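Local coordinates for SCO1 protein homolog (Bacillus subtilis, PDB 1XZO) that is needed to insert copper into the active site of cytochrome c oxidase and may act in copper homeostasis or redox signalling, at residues K24-S27 and L28-K32. Residues are numbered along the deposited sequence; the frame is centred on the assembly and turned at random.
With CA (calcium ion), chain H.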
ATOM      1  N   LYS A  24      -1.630 -10.320  13.095  1.00 26.24           N
ATOM      2  CA  LYS A  24      -0.859 -11.358  12.452  1.00 24.49           C
ATOM      3  C   LYS A  24       0.434 -10.767  11.792  1.00 24.95           C
ATOM      4  O   LYS A  24       0.383  -9.632  11.237  1.00 25.03           O
ATOM      5  CB  LYS A  24      -1.682 -12.046  11.359  1.00 25.76           C
ATOM      6  CG  LYS A  24      -2.871 -12.771  11.890  1.00 31.50           C
ATOM      7  CD  LYS A  24      -3.218 -13.960  11.024  1.00 37.59           C
ATOM      8  NZ  LYS A  24      -4.140 -15.889  13.111  1.00 72.04           N
ATOM      9  N   ASN A  25       1.552 -11.496  11.880  1.00 23.68           N
ATOM     10  CA  ASN A  25       2.751 -11.075  11.170  1.00 23.33           C
ATOM     11  C   ASN A  25       2.608 -11.130   9.625  1.00 21.28           C
ATOM     12  O   ASN A  25       2.241 -12.149   9.016  1.00 21.77           O
ATOM     13  CB  ASN A  25       4.003 -11.854  11.595  1.00 23.76           C
ATOM     14  CG  ASN A  25       4.481 -11.511  12.983  1.00 22.83           C
ATOM     15  OD1 ASN A  25       4.038 -10.562  13.642  1.00 29.49           O
ATOM     16  ND2 ASN A  25       5.400 -12.306  13.436  1.00 28.64           N
ATOM     17  N   VAL A  26       3.104 -10.045   9.005  1.00 22.43           N
ATOM     18  CA  VAL A  26       3.275  -9.915   7.569  1.00 21.33           C
ATOM     19  C   VAL A  26       4.681  -9.400   7.249  1.00 19.73           C
ATOM     20  O   VAL A  26       5.090  -8.430   7.793  1.00 21.09           O
ATOM     21  CB  VAL A  26       2.173  -8.937   7.021  1.00 22.38           C
ATOM     22  CG1 VAL A  26       2.336  -8.702   5.519  1.00 22.63           C
ATOM     23  CG2 VAL A  26       0.801  -9.552   7.346  1.00 22.62           C
ATOM     24  N   SER A  27       5.367 -10.139   6.435  1.00 21.55           N
ATOM     25  CA  SER A  27       6.771  -9.875   6.111  1.00 20.66           C
ATOM     26  C   SER A  27       6.994  -9.717   4.586  1.00 20.20           C
ATOM     27  O   SER A  27       6.354 -10.390   3.764  1.00 20.82           O
ATOM     28  CB  SER A  27       7.650 -10.999   6.696  1.00 22.40           C
ATOM     29  OG  SER A  27       7.417 -12.168   5.966  1.00 20.86           O
ATOM     30  N   LEU A  28       8.089  -9.042   4.217  1.00 18.52           N
ATOM     31  CA  LEU A  28       8.546  -9.114   2.848  1.00 19.67           C
ATOM     32  C   LEU A  28       8.713 -10.523   2.349  1.00 20.17           C
ATOM     33  O   LEU A  28       8.332 -10.864   1.251  1.00 21.24           O
ATOM     34  CB  LEU A  28       9.802  -8.272   2.625  1.00 19.39           C
ATOM     35  CG  LEU A  28      10.425  -8.298   1.257  1.00 23.84           C
ATOM     36  CD1 LEU A  28      10.723  -9.555   0.769  1.00 31.13           C
ATOM     37  CD2 LEU A  28       9.411  -7.570   0.251  1.00 21.23           C
ATOM     38  N   GLU A  29       9.280 -11.421   3.179  1.00 20.32           N
ATOM     39  CA  GLU A  29       9.501 -12.751   2.780  1.00 23.48           C
ATOM     40  C   GLU A  29       8.184 -13.460   2.459  1.00 23.55           C
ATOM     41  O   GLU A  29       8.114 -14.267   1.572  1.00 24.43           O
ATOM     42  CB  GLU A  29      10.288 -13.493   3.887  1.00 24.64           C
ATOM     43  CG  GLU A  29      10.769 -14.837   3.446  1.00 25.99           C
ATOM     44  CD  GLU A  29      11.445 -15.591   4.569  1.00 31.94           C
ATOM     45  OE1 GLU A  29      11.589 -15.072   5.692  1.00 30.30           O
ATOM     46  OE2 GLU A  29      11.766 -16.728   4.295  1.00 32.76           O
ATOM     47  N   SER A  30       7.194 -13.227   3.286  1.00 24.30           N
ATOM     48  CA  SER A  30       5.880 -13.820   3.111  1.00 26.16           C
ATOM     49  C   SER A  30       5.296 -13.389   1.756  1.00 25.04           C
ATOM     50  O   SER A  30       4.405 -14.031   1.307  1.00 26.70           O
ATOM     51  CB  SER A  30       4.923 -13.440   4.252  1.00 25.10           C
ATOM     52  OG  SER A  30       4.358 -12.110   4.288  1.00 24.57           O
ATOM     53  N   LEU A  31       5.742 -12.271   1.218  1.00 25.20           N
ATOM     54  CA  LEU A  31       5.194 -11.715  -0.053  1.00 26.18           C
ATOM     55  C   LEU A  31       5.983 -12.195  -1.262  1.00 27.81           C
ATOM     56  O   LEU A  31       5.676 -11.820  -2.377  1.00 27.98           O
ATOM     57  CB  LEU A  31       5.115 -10.203  -0.018  1.00 23.89           C
ATOM     58  CG  LEU A  31       4.021  -9.699   0.909  1.00 23.71           C
ATOM     59  CD1 LEU A  31       4.178  -8.382   1.355  1.00 19.30           C
ATOM     60  CD2 LEU A  31       2.616  -9.773   0.253  1.00 28.89           C
ATOM     61  N   LYS A  32       7.055 -12.948  -1.048  1.00 29.29           N
ATOM     62  CA  LYS A  32       7.895 -13.508  -2.137  1.00 29.75           C
ATOM     63  C   LYS A  32       7.055 -14.369  -3.092  1.00 30.60           C
ATOM     64  O   LYS A  32       6.232 -15.161  -2.651  1.00 32.96           O
ATOM     65  CB  LYS A  32       9.067 -14.338  -1.560  1.00 30.88           C
ATOM     66  CG  LYS A  32       9.771 -15.308  -2.547  1.00 35.61           C
ATOM     67  CD  LYS A  32      11.271 -15.422  -2.273  1.00 40.96           C
ATOM     68  CE  LYS A  32      11.694 -16.850  -1.892  1.00 46.20           C
ATOM     69  NZ  LYS A  32      13.103 -16.814  -1.326  1.00 46.77           N
TER
HETATM   70 CA    CA H1008      13.457 -17.049   5.869  1.00 34.42          CA
HETATM   71  O   HOH W   1      12.452 -17.431   6.480  1.00 16.91           O
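An ST motif at the end of strand 25-27, which pairs with strand 17-19 in a β-hairpin, starts at S27: here the chain leaves the strand and curls at once through L28-S30, whose backbone angles are helical. S27 grips this curl from both its side chain and its carbonyl. Its hydroxyl OG accepts the amide N of S30 at 2.9 Å, with an N-H...O angle of 154°. With chi1 at 70°, OG turns back over the S27 backbone, toward the S30 amide; OG also lies 3.3 Å from S30 CB. S30 answers with its own hydroxyl: OG donates to S27 O over 2.7 Å, in the plane of that carbonyl and onto a lone pair, with a C=O...O angle of 127°. The two serines are thus tied by a reciprocal pair of bonds, each side chain reaching the other's backbone.

The second bond of the ST motif, from L31 N to S27 O, is weak, 3.2 Å long and strongly bent, so the one from S30 N to S27 OG is the firmer of the two. Within the curl, L31 N also bonds L28 O. L31 lays CD1 3.8 Å from S27 O, and V26 CG1 skirts S30 OG at 4.1 Å. V26 and L31 rest on R71 of strand 71-76, and V26 also on L104 of strand 101-104, in the central sheet of the thioredoxin fold. On the outer side, E29 extends away and clasps a calcium ion with both carboxylate oxygens, OE2 at 2.3 Å and the looser OE1 at 2.7 Å.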